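Local coordinates for apoptosis regulator ced-9 (Caenorhabditis elegans, PDB 1OHU), which restrains programmed cell death by sequestering the cell-death activator ced-4, which it releases when egl-1 binds, at residues E14-D19 against P44-M49. The protein carries 3 engineered substitutions. Sequence-based numbering, arbitrary orientation.
Sequences EGFVVD and PEHEMM
His46 stands edge-on over the ring of Phe16 in a T-shaped (edge-to-face) pair, with the two planes 89° apart and the centroids separated by 4.6 Å. ND1 does the touching: it lies 3.6 Å above the plane of the Phe16 ring, over its centre; this buried nitrogen has no hydrogen-bonding partner in the model and faces the aromatic ring. One face of the imidazole is covered toward its rim by Gly15 O and Asp19 CB, while Phe16 CD1 lies at its edge, in plane. His46 CE1 comes 3.4 Å from Gly15 C, packing the ring directly on the helix backbone, where the absence of a side chain on Gly15 lets it come this close. At the edge of the Phe16 ring, near its plane, sits CB of Met49, a selenomethionine, 4.0 Å from CD2. The CB of Glu45 meets Phe16 CZ at 3.5 Å, while the Glu45 side chain leads away and its OE1 makes a salt bridge to Arg10. With CG anti to the backbone N (chi1 -178°), the Asp19 carboxylate is brought to His46, OD1 3.5 Å from His46 CB, and Asp19 OD2 forms a salt bridge with Arg50. An alanine in place of Phe16 would probably leave His46 ND1 without the aromatic face beneath it and open a gap beside Glu45 CB and Met49. No hydrogen bond joins the two segments, whose axes approach to 9.5 Å at 48°. The contact sets part of the predicted BH4 motif, on helix 13-27, against the start of helix 44-71 in the all-helical Bcl-2 fold; Ile108 of helix 101-118 touches both Phe16 and Met49, Trp154 of helix 154-172 stacks with Phe16, and helix 128-144 packs on Val17 and Val18.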
loop_
_atom_site.group_PDB
_atom_site.type_symbol
_atom_site.label_atom_id
_atom_site.label_comp_id
_atom_site.label_asym_id
_atom_site.label_seq_id
_atom_site.Cartn_x
_atom_site.Cartn_y
_atom_site.Cartn_z
ATOM N N GLU A 14 4.770 -8.783 0.710
ATOM C CA GLU A 14 5.212 -8.229 1.988
ATOM C C GLU A 14 6.274 -7.167 1.814
ATOM O O GLU A 14 6.291 -6.170 2.544
ATOM C CB GLU A 14 5.758 -9.322 2.908
ATOM C CG GLU A 14 4.687 -10.232 3.460
ATOM C CD GLU A 14 4.135 -11.179 2.419
ATOM O OE1 GLU A 14 3.056 -11.757 2.664
ATOM O OE2 GLU A 14 4.786 -11.353 1.364
ATOM N N GLY A 15 7.166 -7.386 0.853
ATOM C CA GLY A 15 8.234 -6.438 0.604
ATOM C C GLY A 15 7.718 -5.062 0.237
ATOM O O GLY A 15 8.258 -4.055 0.688
ATOM N N PHE A 16 6.674 -5.010 -0.585
ATOM C CA PHE A 16 6.109 -3.724 -0.985
ATOM C C PHE A 16 5.398 -3.060 0.190
ATOM O O PHE A 16 5.552 -1.859 0.431
ATOM C CB PHE A 16 5.103 -3.896 -2.132
ATOM C CG PHE A 16 5.721 -4.323 -3.434
ATOM C CD1 PHE A 16 6.117 -5.643 -3.634
ATOM C CD2 PHE A 16 5.906 -3.403 -4.464
ATOM C CE1 PHE A 16 6.688 -6.041 -4.841
ATOM C CE2 PHE A 16 6.476 -3.789 -5.676
ATOM C CZ PHE A 16 6.868 -5.111 -5.866
ATOM N N VAL A 17 4.614 -3.846 0.920
ATOM C CA VAL A 17 3.866 -3.312 2.051
ATOM C C VAL A 17 4.808 -2.762 3.118
ATOM O O VAL A 17 4.620 -1.647 3.598
ATOM C CB VAL A 17 2.949 -4.380 2.667
ATOM C CG1 VAL A 17 2.067 -3.745 3.732
ATOM C CG2 VAL A 17 2.092 -5.026 1.587
ATOM N N VAL A 18 5.824 -3.537 3.484
ATOM C CA VAL A 18 6.789 -3.099 4.482
ATOM C C VAL A 18 7.553 -1.861 4.038
ATOM O O VAL A 18 7.675 -0.896 4.791
ATOM C CB VAL A 18 7.830 -4.188 4.791
ATOM C CG1 VAL A 18 8.947 -3.610 5.660
ATOM C CG2 VAL A 18 7.165 -5.339 5.500
ATOM N N ASP A 19 8.078 -1.895 2.817
ATOM C CA ASP A 19 8.838 -0.764 2.314
ATOM C C ASP A 19 7.993 0.485 2.195
ATOM O O ASP A 19 8.481 1.591 2.427
ATOM C CB ASP A 19 9.452 -1.083 0.951
ATOM C CG ASP A 19 10.300 0.061 0.425
ATOM O OD1 ASP A 19 9.768 0.917 -0.315
ATOM O OD2 ASP A 19 11.497 0.119 0.777
ATOM N N PRO A 44 13.697 -2.027 -7.002
ATOM C CA PRO A 44 13.271 -0.883 -7.811
ATOM C C PRO A 44 11.747 -0.805 -7.918
ATOM O O PRO A 44 11.184 0.281 -8.063
ATOM C CB PRO A 44 13.966 -1.130 -9.159
ATOM C CG PRO A 44 14.201 -2.616 -9.175
ATOM C CD PRO A 44 14.609 -2.902 -7.759
ATOM N N GLU A 45 11.081 -1.956 -7.836
ATOM C CA GLU A 45 9.626 -1.986 -7.897
ATOM C C GLU A 45 9.043 -1.358 -6.633
ATOM O O GLU A 45 7.903 -0.890 -6.638
ATOM C CB GLU A 45 9.102 -3.417 -8.040
ATOM C CG GLU A 45 9.367 -4.070 -9.391
ATOM C CD GLU A 45 10.785 -4.601 -9.530
ATOM O OE1 GLU A 45 11.095 -5.181 -10.592
ATOM O OE2 GLU A 45 11.586 -4.443 -8.583
ATOM N N HIS A 46 9.824 -1.364 -5.553
ATOM C CA HIS A 46 9.396 -0.765 -4.290
ATOM C C HIS A 46 9.436 0.748 -4.472
ATOM O O HIS A 46 8.497 1.462 -4.120
ATOM C CB HIS A 46 10.351 -1.118 -3.139
ATOM C CG HIS A 46 10.365 -2.567 -2.764
ATOM N ND1 HIS A 46 9.315 -3.418 -3.024
ATOM C CD2 HIS A 46 11.280 -3.295 -2.081
ATOM C CE1 HIS A 46 9.580 -4.609 -2.515
ATOM N NE2 HIS A 46 10.765 -4.559 -1.937
ATOM N N GLU A 47 10.552 1.221 -5.016
ATOM C CA GLU A 47 10.757 2.642 -5.250
ATOM C C GLU A 47 9.732 3.216 -6.215
ATOM O O GLU A 47 9.448 4.415 -6.189
ATOM C CB GLU A 47 12.184 2.879 -5.744
ATOM C CG GLU A 47 13.185 2.998 -4.601
ATOM C CD GLU A 47 14.617 2.722 -5.018
ATOM O OE1 GLU A 47 15.067 3.272 -6.047
ATOM O OE2 GLU A 47 15.301 1.957 -4.303
HETATM N N MSE A 48 9.164 2.358 -7.056
HETATM C CA MSE A 48 8.143 2.797 -7.996
HETATM C C MSE A 48 6.807 2.800 -7.271
HETATM O O MSE A 48 5.892 3.535 -7.642
HETATM C CB MSE A 48 8.075 1.860 -9.205
HETATM C CG MSE A 48 6.977 2.197 -10.221
HETATM SE SE MSE A 48 7.077 3.977 -11.027
HETATM C CE MSE A 48 8.909 4.448 -10.617
HETATM N N MSE A 49 6.699 1.973 -6.233
HETATM C CA MSE A 49 5.470 1.894 -5.449
HETATM C C MSE A 49 5.385 3.082 -4.501
HETATM O O MSE A 49 4.292 3.484 -4.099
HETATM C CB MSE A 49 5.415 0.586 -4.652
HETATM C CG MSE A 49 4.161 0.415 -3.801
HETATM SE SE MSE A 49 2.514 0.448 -4.808
HETATM C CE MSE A 49 2.556 -1.338 -5.538
#